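Local coordinates for translation initiation factor eIF2b-like protein,Translation initiation factor eIF2b-like protein (Chaetomium thermophilum, PDB 4ZEM) that forms the beta subunit of eIF2B, a heterodecameric complex that probably promotes guanine nucleotide exchange on eIF2 during translation initiation, at residues K210-K214 and R215-V219; Q234-A237 and A238-K241; M259-I262 and P263-N266; A290-A293 and A294-L298. All coordinates share one frame; numbering follows the deposited sequence.

Overall arrangement
All four contacts are local turns or helix ends in the alpha/beta domain, whose parallel strand order, 249-252, 218-222, 194-198, 267-271, 301-304, is that of a Rossmann-like sheet. Interaction 1 leads into strand 218-222, and interaction 2 starts the helix that follows it; their centres lie about 16 Å apart, with nearest atoms about 6 Å apart. Interaction 3 leads into strand 267-271, its centre about 19 Å from that of interaction 1. Interactions 3 and 4 alone touch, with centres about 9 Å apart: M259 SD and I262 CD1 each pack 3.5 Å from A293 CB, and P263 CG lies 3.7 Å from Y297 CE2.

Interaction 1 of 4, residues K210-K214 and R215-V219; sequences KAASK and RRFTV
In the beta-alpha-beta unit made of strand 194-198, helix 202-214 and strand 218-222, the return from helix to strand lays F217 against A211 and A212. The phenyl ring meets the last turns of the helix with its far end: CZ lies 3.8 Å from A211 CB, and CE1 is 3.7 Å from A212 N, which sits at the ring edge near its plane. F217 CG is held between its own backbone N and carbonyl carbon (chi1 64°), and this turns the ring back toward the helix. Between helix and strand, R215 N makes a weak bond of 2.7 Å to A211 O. R215 then folds over the preceding peptide. Its chain bends at chi2 (-87°), bringing NH1 to 3.2 Å from K214 O, above the carbonyl plane rather than on a lone pair. The other guanidinium nitrogens turn to backbone carbonyls: NE bonds to I189 O and NH2 weakly to E186 O, while K214 NZ makes a salt bridge to E186. On the buried side, F217 also packs on V195 and V248, and A212 reaches A246 of helix 237-246, while the backbones of F217 and V219 pair with S249 of strand 249-252.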
# COMPACT_ATOMS: atom_id res chain seq x y z
N LYS A 210 -12.52 7.94 -13.14
CA LYS A 210 -13.17 6.74 -13.65
C LYS A 210 -14.68 6.88 -13.48
O LYS A 210 -15.46 6.56 -14.38
CB LYS A 210 -12.65 5.50 -12.92
CG LYS A 210 -12.76 4.18 -13.71
CD LYS A 210 -14.17 3.67 -13.90
CE LYS A 210 -14.14 2.33 -14.62
NZ LYS A 210 -13.38 2.40 -15.89
N ALA A 211 -15.09 7.36 -12.31
CA ALA A 211 -16.50 7.53 -12.00
C ALA A 211 -17.15 8.50 -12.98
O ALA A 211 -18.28 8.29 -13.43
CB ALA A 211 -16.67 8.02 -10.57
N ALA A 212 -16.41 9.54 -13.34
CA ALA A 212 -16.88 10.56 -14.27
C ALA A 212 -17.22 9.96 -15.63
O ALA A 212 -18.10 10.47 -16.33
CB ALA A 212 -15.84 11.66 -14.42
N SER A 213 -16.50 8.91 -16.01
CA SER A 213 -16.75 8.23 -17.29
C SER A 213 -18.11 7.54 -17.28
O SER A 213 -18.64 7.24 -18.33
CB SER A 213 -15.65 7.21 -17.61
OG SER A 213 -15.76 6.06 -16.79
N LYS A 214 -18.62 7.20 -16.10
CA LYS A 214 -19.89 6.48 -16.02
C LYS A 214 -20.99 7.17 -15.23
O LYS A 214 -22.09 6.64 -15.12
CB LYS A 214 -19.65 5.10 -15.43
CG LYS A 214 -18.62 4.32 -16.19
CD LYS A 214 -18.64 2.87 -15.80
CE LYS A 214 -17.76 2.06 -16.72
NZ LYS A 214 -17.30 0.82 -16.06
N ARG A 215 -20.70 8.33 -14.66
CA ARG A 215 -21.66 9.01 -13.81
C ARG A 215 -21.59 10.52 -14.00
O ARG A 215 -20.53 11.07 -14.30
CB ARG A 215 -21.42 8.68 -12.33
CG ARG A 215 -21.68 7.24 -11.95
CD ARG A 215 -23.13 7.07 -11.61
NE ARG A 215 -23.40 5.74 -11.07
CZ ARG A 215 -23.77 4.71 -11.81
NH1 ARG A 215 -23.92 4.85 -13.12
NH2 ARG A 215 -24.01 3.53 -11.24
N ARG A 216 -22.73 11.18 -13.80
CA ARG A 216 -22.76 12.63 -13.82
C ARG A 216 -22.94 13.10 -12.38
O ARG A 216 -23.95 12.81 -11.75
CB ARG A 216 -23.91 13.13 -14.71
CG ARG A 216 -23.94 14.63 -14.93
CD ARG A 216 -25.37 15.17 -14.87
NE ARG A 216 -25.99 14.92 -13.57
CZ ARG A 216 -27.18 14.35 -13.39
NH1 ARG A 216 -27.89 13.95 -14.43
NH2 ARG A 216 -27.65 14.18 -12.16
N PHE A 217 -21.96 13.83 -11.85
CA PHE A 217 -22.00 14.24 -10.44
C PHE A 217 -21.11 15.44 -10.17
O PHE A 217 -20.53 16.03 -11.09
CB PHE A 217 -21.61 13.07 -9.52
CG PHE A 217 -20.19 12.59 -9.69
CD1 PHE A 217 -19.82 11.85 -10.80
CD2 PHE A 217 -19.25 12.81 -8.69
CE1 PHE A 217 -18.51 11.40 -10.95
CE2 PHE A 217 -17.94 12.35 -8.83
CZ PHE A 217 -17.57 11.65 -9.97
N THR A 218 -21.05 15.84 -8.90
CA THR A 218 -20.28 17.00 -8.49
C THR A 218 -19.21 16.64 -7.46
O THR A 218 -19.48 15.92 -6.50
CB THR A 218 -21.21 18.09 -7.90
OG1 THR A 218 -22.17 18.48 -8.89
CG2 THR A 218 -20.43 19.32 -7.47
N VAL A 219 -18.00 17.16 -7.66
CA VAL A 219 -16.92 16.91 -6.72
C VAL A 219 -16.54 18.20 -5.98
O VAL A 219 -16.27 19.23 -6.60
CB VAL A 219 -15.68 16.34 -7.43
CG1 VAL A 219 -14.50 16.22 -6.49
CG2 VAL A 219 -16.01 14.99 -8.02

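Interaction 2 of 4, residues Q234-A237 and A238-K241; sequences QPYA and ALRK
R240 reaches back from the first turn of helix 237-246 to the carbonyl of P235, and its side chain can be followed atom by atom. CB starts 3.4 Å from Y236 O, and CG passes the same oxygen at 3.3 Å, so the aliphatic base runs beside the carbonyl that the R240 backbone N also bonds. CD carries the chain on toward P235. A bend at chi3 (-77°) then turns the flat head toward P235 O: NE donates to it at 3.0 Å and NH2 donates to it at 3.1 Å. The guanidinium grips this one oxygen side-on, with the acceptor lying in its plane, and both nitrogens come from the same face of the P235 carbonyl. A237 CA covers one face of the group, 3.9 Å from CZ, and A237 CB approaches NH2. A leucine in place of R240 would probably leave P235 O without either of these donors and set the loop ahead of the helix freer to move. Y236 CB and L239 CB lie 4.2 Å apart, and both side chains rest on L221 and P200. Backbone bonds R240 N to Y236 O (2.9 Å) and K241 N to A237 O start the regular i to i+4 pattern. This is a helix N-terminus, with Y236 at the N-cap and a first-turn arginine tying down the loop that leads in.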
# COMPACT_ATOMS: atom_id res chain seq x y z
N GLN A 234 -8.10 27.39 -6.81
CA GLN A 234 -6.65 27.49 -6.95
C GLN A 234 -6.00 26.12 -6.93
O GLN A 234 -5.30 25.74 -7.87
CB GLN A 234 -6.07 28.34 -5.82
CG GLN A 234 -6.40 29.82 -5.92
CD GLN A 234 -5.50 30.56 -6.88
OE1 GLN A 234 -4.72 29.95 -7.61
NE2 GLN A 234 -5.58 31.88 -6.87
N PRO A 235 -6.24 25.36 -5.79
CA PRO A 235 -5.58 24.04 -5.79
C PRO A 235 -6.23 23.00 -6.70
O PRO A 235 -7.40 23.11 -7.03
CB PRO A 235 -5.68 23.59 -4.34
CG PRO A 235 -6.98 24.12 -3.90
CD PRO A 235 -7.02 25.49 -4.48
N TYR A 236 -5.46 21.97 -7.06
CA TYR A 236 -5.93 20.87 -7.89
C TYR A 236 -6.49 21.32 -9.22
O TYR A 236 -7.50 20.80 -9.68
CB TYR A 236 -6.98 20.06 -7.13
CG TYR A 236 -6.48 19.50 -5.84
CD1 TYR A 236 -5.71 18.35 -5.82
CD2 TYR A 236 -6.77 20.11 -4.63
CE1 TYR A 236 -5.24 17.82 -4.64
CE2 TYR A 236 -6.31 19.59 -3.45
CZ TYR A 236 -5.54 18.45 -3.46
OH TYR A 236 -5.07 17.92 -2.28
N ALA A 237 -5.81 22.26 -9.85
CA ALA A 237 -6.26 22.77 -11.13
C ALA A 237 -6.28 21.70 -12.21
O ALA A 237 -7.20 21.64 -13.01
CB ALA A 237 -5.39 23.94 -11.57
N ALA A 238 -5.26 20.85 -12.24
CA ALA A 238 -5.22 19.80 -13.25
C ALA A 238 -6.36 18.81 -13.08
O ALA A 238 -7.02 18.43 -14.05
CB ALA A 238 -3.89 19.09 -13.22
N LEU A 239 -6.59 18.41 -11.84
CA LEU A 239 -7.64 17.45 -11.54
C LEU A 239 -8.99 18.03 -11.91
O LEU A 239 -9.82 17.36 -12.51
CB LEU A 239 -7.63 17.12 -10.06
CG LEU A 239 -8.70 16.18 -9.51
CD1 LEU A 239 -8.55 14.82 -10.16
CD2 LEU A 239 -8.63 16.06 -8.01
N ARG A 240 -9.19 19.29 -11.56
CA ARG A 240 -10.44 19.97 -11.85
C ARG A 240 -10.65 20.07 -13.35
O ARG A 240 -11.75 19.89 -13.84
CB ARG A 240 -10.49 21.35 -11.20
CG ARG A 240 -10.74 21.28 -9.70
CD ARG A 240 -10.96 22.65 -9.09
NE ARG A 240 -9.71 23.37 -8.91
CZ ARG A 240 -9.37 24.46 -9.59
NH1 ARG A 240 -10.18 24.96 -10.50
NH2 ARG A 240 -8.21 25.05 -9.36
N LYS A 241 -9.58 20.37 -14.07
CA LYS A 241 -9.68 20.48 -15.51
C LYS A 241 -10.07 19.15 -16.11
O LYS A 241 -10.89 19.09 -17.02
CB LYS A 241 -8.35 20.96 -16.09
CG LYS A 241 -8.39 21.26 -17.58
CD LYS A 241 -7.08 21.85 -18.06
CE LYS A 241 -7.15 22.22 -19.53
NZ LYS A 241 -5.96 23.02 -19.94

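Interaction 3 of 4, residues M259-I262 and P263-N266; sequences MAYI and PRVN
After helix 258-261 the chain turns through two weak backbone bonds, R264 N to Y261 O (3.1 Å) and V265 N to I262 O (3.0 Å), each spanning three residues. P263 has no N-H to give, and its CD instead sits 3.4 Å from A260 O. V265 then swings to an extended backbone (psi 154°) and heads for strand 267-271. Among the side chains Y261 is central. Its CG stands opposite the backbone N (chi1 -174°), which lays the ring alongside R264. There R264 CB lies over one face, 4.2 Å from the ring centroid and only 10° off the normal, a CH-pi contact; R264 CG runs on past the hydroxyl end. V265 CG1 meets the ring at CE2, 3.7 Å away, approaching obliquely. An alanine at Y261 would probably strip R264 CB and V265 CG1 of their shared aromatic partner and open a gap against Y194 and L253, which the ring also touches. Next along the chain, I262 CB packs on P263 CD at 3.6 Å. R264 makes a cation-pi contact with Y194, and K299 NZ bonds to P263 O. The two weak backbone bonds are thus supplemented by apolar and ring contacts, and the lysine and arginine add polar and cation-pi ties to neighbouring parts of the fold.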
# COMPACT_ATOMS: atom_id res chain seq x y z
N MET A 259 -17.07 23.09 7.58
CA MET A 259 -18.01 22.59 8.58
C MET A 259 -19.43 22.98 8.22
O MET A 259 -20.37 22.21 8.42
CB MET A 259 -17.64 23.13 9.96
CG MET A 259 -17.94 22.20 11.10
SD MET A 259 -16.96 20.70 10.97
CE MET A 259 -15.32 21.38 10.72
N ALA A 260 -19.58 24.19 7.69
CA ALA A 260 -20.88 24.69 7.26
C ALA A 260 -21.42 23.93 6.04
O ALA A 260 -22.63 23.74 5.91
CB ALA A 260 -20.80 26.18 6.96
N TYR A 261 -20.53 23.48 5.16
CA TYR A 261 -20.96 22.94 3.88
C TYR A 261 -21.15 21.42 3.83
O TYR A 261 -21.86 20.93 2.95
CB TYR A 261 -19.93 23.33 2.80
CG TYR A 261 -20.32 22.95 1.39
CD1 TYR A 261 -21.09 23.82 0.63
CD2 TYR A 261 -19.93 21.74 0.84
CE1 TYR A 261 -21.47 23.49 -0.66
CE2 TYR A 261 -20.31 21.40 -0.45
CZ TYR A 261 -21.08 22.28 -1.19
OH TYR A 261 -21.45 21.96 -2.47
N ILE A 262 -20.63 20.70 4.82
CA ILE A 262 -20.77 19.24 4.84
C ILE A 262 -22.22 18.71 4.79
O ILE A 262 -22.47 17.71 4.11
CB ILE A 262 -20.04 18.63 6.07
CG1 ILE A 262 -18.53 18.84 5.90
CG2 ILE A 262 -20.34 17.15 6.21
CD1 ILE A 262 -17.66 17.68 6.34
N PRO A 263 -23.18 19.37 5.46
CA PRO A 263 -24.56 18.88 5.34
C PRO A 263 -25.09 18.77 3.91
O PRO A 263 -25.90 17.90 3.63
CB PRO A 263 -25.34 19.92 6.12
CG PRO A 263 -24.37 20.32 7.16
CD PRO A 263 -23.08 20.43 6.48
N ARG A 264 -24.65 19.67 3.03
CA ARG A 264 -24.98 19.58 1.61
C ARG A 264 -24.53 18.26 0.95
O ARG A 264 -25.29 17.68 0.17
CB ARG A 264 -24.40 20.78 0.85
CG ARG A 264 -24.66 20.75 -0.65
CD ARG A 264 -26.17 20.68 -0.94
NE ARG A 264 -26.51 20.82 -2.36
CZ ARG A 264 -26.79 19.81 -3.17
NH1 ARG A 264 -27.10 20.05 -4.44
NH2 ARG A 264 -26.75 18.56 -2.73
N VAL A 265 -23.29 17.83 1.20
CA VAL A 265 -22.68 16.72 0.44
C VAL A 265 -23.35 15.37 0.70
O VAL A 265 -24.01 15.18 1.72
CB VAL A 265 -21.16 16.58 0.74
CG1 VAL A 265 -20.51 17.96 0.83
CG2 VAL A 265 -20.92 15.78 2.00
N ASN A 266 -23.27 14.47 -0.27
CA ASN A 266 -23.80 13.11 -0.13
C ASN A 266 -22.84 12.15 0.58
O ASN A 266 -23.27 11.29 1.34
CB ASN A 266 -24.17 12.57 -1.50
CG ASN A 266 -25.36 13.29 -2.10
OD1 ASN A 266 -25.22 14.03 -3.07
ND2 ASN A 266 -26.53 13.07 -1.52

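Interaction 4 of 4, residues A290-A293 and A294-L298; sequences AAQA and AHEYL
The Y297 ring takes A293 O at its edge, near the ring plane, with CD1 3.4 Å from that oxygen. Y297 CG stands opposite its own carbonyl carbon (chi1 -73°), which sets this edge beside A293 O, to which Y297 N also bonds at 3.1 Å. The other flat pair is the Q292 amide and the E296 carboxylate, one helical turn apart. Their planes are only 7° apart although the two chains run across one another, and the meeting is loose: E296 OE2 lies 4.1 Å from Q292 CG, an aliphatic atom, so the carboxylate touches the stem of the glutamine. Closer in, E296 CB packs against the carbonyls of Q292 and A293. Q292 and E296 lie on the exposed side of helix 287-296, whose i to i+4 ladder runs through A294 N to A290 O, H295 N to A291 O and E296 N to Q292 O, the last at 2.8 Å. The helix ends in a Schellman motif. L298, with a positive phi of 64°, is its C-prime residue; the backbone N of K299 turns back to A294 O, while L298 N makes a weak bond, 3.3 Å long, to H295 O. The alanines are buried: A294 CB sits 3.5 Å from A290 O, and the side chain packs on V268 of strand 267-271. A290 and A291 lie on F270 of the same strand, and L258 touches A290. H295, on the exposed side, reaches L356 in a loop.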
# COMPACT_ATOMS: atom_id res chain seq x y z
N ALA A 290 -12.88 16.42 9.25
CA ALA A 290 -13.86 16.26 8.19
C ALA A 290 -14.66 14.98 8.40
O ALA A 290 -15.87 14.93 8.14
CB ALA A 290 -13.18 16.24 6.83
N ALA A 291 -13.99 13.94 8.87
CA ALA A 291 -14.64 12.67 9.10
C ALA A 291 -15.71 12.80 10.17
O ALA A 291 -16.79 12.24 10.04
CB ALA A 291 -13.62 11.62 9.51
N GLN A 292 -15.40 13.53 11.22
CA GLN A 292 -16.36 13.72 12.30
C GLN A 292 -17.59 14.50 11.86
O GLN A 292 -18.71 14.16 12.22
CB GLN A 292 -15.71 14.38 13.50
CG GLN A 292 -16.60 14.34 14.73
CD GLN A 292 -15.82 14.03 15.99
OE1 GLN A 292 -16.12 13.08 16.70
NE2 GLN A 292 -14.80 14.84 16.26
N ALA A 293 -17.37 15.55 11.08
CA ALA A 293 -18.48 16.37 10.62
C ALA A 293 -19.39 15.52 9.77
O ALA A 293 -20.61 15.57 9.90
CB ALA A 293 -17.97 17.55 9.84
N ALA A 294 -18.79 14.71 8.91
CA ALA A 294 -19.55 13.83 8.05
C ALA A 294 -20.38 12.88 8.89
O ALA A 294 -21.56 12.65 8.62
CB ALA A 294 -18.63 13.06 7.14
N HIS A 295 -19.76 12.35 9.94
CA HIS A 295 -20.40 11.40 10.83
C HIS A 295 -21.55 12.06 11.59
O HIS A 295 -22.59 11.45 11.81
CB HIS A 295 -19.38 10.83 11.81
CG HIS A 295 -19.92 9.76 12.70
ND1 HIS A 295 -20.35 10.00 13.98
CD2 HIS A 295 -20.09 8.43 12.49
CE1 HIS A 295 -20.77 8.87 14.53
NE2 HIS A 295 -20.62 7.90 13.64
N GLU A 296 -21.34 13.31 11.98
CA GLU A 296 -22.34 14.10 12.68
C GLU A 296 -23.60 14.33 11.84
O GLU A 296 -24.71 14.43 12.37
CB GLU A 296 -21.73 15.43 13.11
CG GLU A 296 -21.47 15.52 14.61
CD GLU A 296 -20.41 16.55 14.94
OE1 GLU A 296 -20.17 17.45 14.11
OE2 GLU A 296 -19.82 16.44 16.04
N TYR A 297 -23.43 14.45 10.53
CA TYR A 297 -24.56 14.70 9.64
C TYR A 297 -24.95 13.48 8.81
O TYR A 297 -25.58 13.62 7.76
CB TYR A 297 -24.27 15.89 8.73
CG TYR A 297 -24.33 17.21 9.47
CD1 TYR A 297 -23.18 17.80 9.97
CD2 TYR A 297 -25.55 17.86 9.68
CE1 TYR A 297 -23.23 19.01 10.66
CE2 TYR A 297 -25.61 19.06 10.36
CZ TYR A 297 -24.46 19.63 10.85
OH TYR A 297 -24.52 20.82 11.53
N LEU A 298 -24.56 12.30 9.28
CA LEU A 298 -24.96 11.03 8.67
C LEU A 298 -24.42 10.88 7.25
O LEU A 298 -25.02 10.22 6.41
CB LEU A 298 -26.49 10.87 8.65
CG LEU A 298 -27.23 10.53 9.94
CD1 LEU A 298 -28.71 10.29 9.64
CD2 LEU A 298 -26.63 9.33 10.64